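Local structure of homocysteine S-methyltransferase (5DMM) at residues Val122-Tyr125 with Gly126-Leu129; Pro152-Glu155 with Ala156-Ala160. The protein catalyses methyl transfer from S-methylmethionine, or less efficiently S-adenosylmethionine, to homocysteine, a zinc-dependent step that yields methionine. All blocks are in the same frame, centred on the assembly; numbering follows the deposited sequence.

Interaction 1 (V122-L129) and interaction 2 (P152-A160) are both local, each a chain segment folding onto its own next few residues, and they sit at successive places in the chain: the short helix 125-129 comes first, helix 143-159 next. Interaction 1 lies at the exit of strand 117-122, partly buried, and mixes a few backbone bonds with aromatic packing. Interaction 2 is regular helix, four backbone bonds with aliphatic pairs along them, buried on one flank and open at D159. The two meet where strand 117-122 ends: V122 CG2 lies 3.7 Å from L157 CD1, and R153 NH2 makes a weak hydrogen bond to G123 O.

Interaction 1 of 2, residues Val122-Tyr125 with Gly126-Leu129; sequences VGPY and GAYL
Y125 sets its ring against Y128 and L129, three and four residues on, meeting Y128 with its CD1-CE1 half and L129 with its CD2-CE2 half, both approaching obliquely from the same side of its plane. The side chain leaves with CG anti to the backbone N (chi1 -176°), which carries the ring beside its own carbonyl and forward along the chain. Y125 CB sits 3.2 Å from G126 N, and CG remains near that same nitrogen. Beyond CG the two branches of the ring find different partners. The CD1-CE1 branch lies against the Y128 ring, Y125 CE1 coming to 3.7 Å from Y128 CD2; the CD2-CE2 branch lies against the isobutyl group of L129, Y125 CE2 being 3.8 Å from L129 CD2. At the tip, CZ and the hydroxyl reach the same two neighbours, Y125 OH lying 4.0 Å from Y128 CE2. The side chains of Y125 and Y128 run side by side and point the same way, but the ring planes of Y125 and Y128 are turned 54° apart, so this is an oblique aromatic pair. Y139 and F149 pack edge-to-face with the Y125 ring.

In the backbone, Y125 O accepts two N-H groups: a well-directed bond from L129 N at 3.2 Å and a weak one from Y128 N. One residue earlier, A127 N bonds to P124 O at 3.1 Å, and the P124 ring rests its CD 4.1 Å from A127 CB. E175 takes the N-H of Y125, while Q72 donates to A127 O. The P124 side chain is about 7 Å from the bound homocysteine. This is a short, weakly bonded helix begun a short loop after strand 117-122, in a beta-alpha loop at the C-terminal end of the TIM barrel, the end where this fold places its active site.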
loop_
_atom_site.group_PDB
_atom_site.type_symbol
_atom_site.label_atom_id
_atom_site.label_comp_id
_atom_site.label_asym_id
_atom_site.label_seq_id
_atom_site.Cartn_x
_atom_site.Cartn_y
_atom_site.Cartn_z
ATOM N N VAL A 122 -0.859 2.635 4.777
ATOM C CA VAL A 122 -1.465 2.342 6.064
ATOM C C VAL A 122 -1.341 0.854 6.355
ATOM O O VAL A 122 -2.065 0.029 5.779
ATOM C CB VAL A 122 -2.948 2.764 6.089
ATOM C CG1 VAL A 122 -3.669 2.205 7.324
ATOM C CG2 VAL A 122 -3.050 4.282 6.043
ATOM N N GLY A 123 -0.403 0.503 7.227
ATOM C CA GLY A 123 -0.184 -0.897 7.552
ATOM C C GLY A 123 -1.074 -1.331 8.697
ATOM O O GLY A 123 -1.652 -0.487 9.397
ATOM N N PRO A 124 -1.178 -2.651 8.914
ATOM C CA PRO A 124 -2.072 -3.183 9.948
ATOM C C PRO A 124 -1.491 -3.043 11.346
ATOM O O PRO A 124 -0.288 -2.856 11.495
ATOM C CB PRO A 124 -2.192 -4.664 9.572
ATOM C CG PRO A 124 -0.852 -4.985 8.944
ATOM C CD PRO A 124 -0.452 -3.721 8.199
ATOM N N TYR A 125 -2.356 -3.177 12.344
ATOM C CA TYR A 125 -1.968 -3.203 13.749
ATOM C C TYR A 125 -0.944 -4.318 13.998
ATOM O O TYR A 125 -0.022 -4.170 14.796
ATOM C CB TYR A 125 -3.217 -3.383 14.619
ATOM C CG TYR A 125 -2.955 -3.333 16.103
ATOM C CD1 TYR A 125 -2.734 -2.123 16.750
ATOM C CD2 TYR A 125 -2.932 -4.499 16.863
ATOM C CE1 TYR A 125 -2.496 -2.075 18.111
ATOM C CE2 TYR A 125 -2.695 -4.457 18.225
ATOM C CZ TYR A 125 -2.481 -3.245 18.841
ATOM O OH TYR A 125 -2.245 -3.202 20.197
ATOM N N GLY A 126 -1.089 -5.420 13.270
ATOM C CA GLY A 126 -0.161 -6.530 13.378
ATOM C C GLY A 126 1.294 -6.190 13.104
ATOM O O GLY A 126 2.196 -6.796 13.687
ATOM N N ALA A 127 1.522 -5.229 12.211
ATOM C CA ALA A 127 2.874 -4.814 11.866
ATOM C C ALA A 127 3.505 -4.057 13.032
ATOM O O ALA A 127 4.719 -4.095 13.229
ATOM C CB ALA A 127 2.865 -3.958 10.611
ATOM N N TYR A 128 2.675 -3.358 13.801
ATOM C CA TYR A 128 3.154 -2.682 15.003
ATOM C C TYR A 128 3.531 -3.689 16.092
ATOM O O TYR A 128 4.527 -3.507 16.805
ATOM C CB TYR A 128 2.093 -1.700 15.512
ATOM C CG TYR A 128 2.183 -1.396 16.994
ATOM C CD1 TYR A 128 3.216 -0.619 17.505
ATOM C CD2 TYR A 128 1.218 -1.877 17.877
ATOM C CE1 TYR A 128 3.299 -0.340 18.863
ATOM C CE2 TYR A 128 1.294 -1.606 19.233
ATOM C CZ TYR A 128 2.330 -0.835 19.715
ATOM O OH TYR A 128 2.401 -0.564 21.059
ATOM N N LEU A 129 2.738 -4.750 16.214
ATOM C CA LEU A 129 3.034 -5.828 17.150
ATOM C C LEU A 129 4.360 -6.499 16.797
ATOM O O LEU A 129 5.028 -7.065 17.664
ATOM C CB LEU A 129 1.898 -6.857 17.174
ATOM C CG LEU A 129 0.555 -6.369 17.733
ATOM C CD1 LEU A 129 -0.481 -7.496 17.769
ATOM C CD2 LEU A 129 0.728 -5.713 19.109
#

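Interaction 2 of 2, residues Pro152-Glu155 with Ala156-Ala160; sequences PRVE and ALLDA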
loop_
_atom_site.group_PDB
_atom_site.type_symbol
_atom_site.label_atom_id
_atom_site.label_comp_id
_atom_site.label_asym_id
_atom_site.label_seq_id
_atom_site.Cartn_x
_atom_site.Cartn_y
_atom_site.Cartn_z
ATOM N N PRO A 152 -4.092 9.012 13.821
ATOM C CA PRO A 152 -3.043 10.019 13.553
ATOM C C PRO A 152 -2.333 9.858 12.204
ATOM O O PRO A 152 -1.993 10.864 11.566
ATOM C CB PRO A 152 -2.026 9.796 14.675
ATOM C CG PRO A 152 -2.688 8.963 15.686
ATOM C CD PRO A 152 -3.772 8.194 15.007
ATOM N N ARG A 153 -2.111 8.618 11.778
ATOM C CA ARG A 153 -1.437 8.384 10.497
ATOM C C ARG A 153 -2.361 8.727 9.326
ATOM O O ARG A 153 -1.921 9.316 8.334
ATOM C CB ARG A 153 -0.941 6.938 10.382
ATOM C CG ARG A 153 -0.440 6.576 8.979
ATOM C CD ARG A 153 0.247 5.218 8.969
ATOM N NE ARG A 153 -0.613 4.187 9.529
ATOM C CZ ARG A 153 -0.261 2.916 9.678
ATOM N NH1 ARG A 153 0.948 2.507 9.292
ATOM N NH2 ARG A 153 -1.121 2.051 10.205
ATOM N N VAL A 154 -3.636 8.362 9.425
ATOM C CA VAL A 154 -4.586 8.748 8.386
ATOM C C VAL A 154 -4.607 10.267 8.239
ATOM O O VAL A 154 -4.527 10.789 7.135
ATOM C CB VAL A 154 -6.015 8.223 8.677
ATOM C CG1 VAL A 154 -7.033 8.905 7.786
ATOM C CG2 VAL A 154 -6.066 6.702 8.485
ATOM N N GLU A 155 -4.686 10.980 9.362
ATOM C CA GLU A 155 -4.732 12.431 9.305
ATOM C C GLU A 155 -3.454 13.029 8.713
ATOM O O GLU A 155 -3.514 13.913 7.858
ATOM C CB GLU A 155 -5.022 12.993 10.701
ATOM C CG GLU A 155 -6.492 12.793 11.053
ATOM C CD GLU A 155 -6.909 13.374 12.408
ATOM O OE1 GLU A 155 -6.075 13.993 13.101
ATOM O OE2 GLU A 155 -8.092 13.200 12.775
ATOM N N ALA A 156 -2.305 12.510 9.123
ATOM C CA ALA A 156 -1.025 13.041 8.670
ATOM C C ALA A 156 -0.818 12.808 7.171
ATOM O O ALA A 156 -0.310 13.686 6.464
ATOM C CB ALA A 156 0.110 12.418 9.468
ATOM N N LEU A 157 -1.228 11.637 6.691
ATOM C CA LEU A 157 -1.081 11.299 5.270
ATOM C C LEU A 157 -1.981 12.185 4.397
ATOM O O LEU A 157 -1.567 12.661 3.338
ATOM C CB LEU A 157 -1.401 9.814 5.030
ATOM C CG LEU A 157 -0.418 8.770 5.587
ATOM C CD1 LEU A 157 -1.008 7.357 5.462
ATOM C CD2 LEU A 157 0.939 8.804 4.864
ATOM N N LEU A 158 -3.213 12.415 4.847
ATOM C CA LEU A 158 -4.147 13.239 4.085
ATOM C C LEU A 158 -3.708 14.706 4.118
ATOM O O LEU A 158 -3.703 15.384 3.083
ATOM C CB LEU A 158 -5.584 13.083 4.626
ATOM C CG LEU A 158 -6.226 11.700 4.445
ATOM C CD1 LEU A 158 -7.582 11.591 5.156
ATOM C CD2 LEU A 158 -6.378 11.357 2.969
ATOM N N ASP A 159 -3.312 15.186 5.291
ATOM C CA ASP A 159 -2.892 16.580 5.430
ATOM C C ASP A 159 -1.647 16.894 4.623
ATOM O O ASP A 159 -1.463 18.030 4.184
ATOM C CB ASP A 159 -2.634 16.936 6.897
ATOM C CG ASP A 159 -3.906 17.075 7.688
ATOM O OD1 ASP A 159 -4.981 17.240 7.071
ATOM O OD2 ASP A 159 -3.836 17.013 8.934
ATOM N N ALA A 160 -0.785 15.891 4.443
ATOM C CA ALA A 160 0.434 16.058 3.662
ATOM C C ALA A 160 0.152 15.968 2.155
ATOM O O ALA A 160 1.042 16.205 1.340
ATOM C CB ALA A 160 1.475 15.023 4.064
#
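L157 lies alongside R153 one helical turn on, its CD1 3.6 Å from R153 CG, and this is the close-packed flank of the contact. L157 CG also sits 3.2 Å from R153 O, the carbonyl that accepts L157 N at 2.9 Å. R153 runs out straight through CG and CD, then bends at chi3 (54°), taking its guanidinium away from the leucine to S70 O, with a weak bond to Y71 O. Next to this pair, V154 CG1 meets L158 CD1 at 3.8 Å. I92 and V96 of helix 85-109 close around L157, and L165 of strand 164-170 takes L157, V154 and L158 alike. With an alanine in place of L157, a gap would probably open toward I92, V96 and L165, and the aliphatic part of R153 would lose its neighbour.

The other flank is looser. D159 is exposed; its N bonds to E155 O at 2.9 Å, but the two carboxylates stay apart, E155 OE1 being 5.6 Å from D159 OD2. E155 extends to Y186 OH, with a long, weak ion pair to K89. Bonds from A156 N to P152 O and from L158 N to V154 O continue the same i to i+4 pattern. The arrangement is that of an amphipathic outer helix of a TIM barrel, its apolar side laid on strands 117-122 and 164-170.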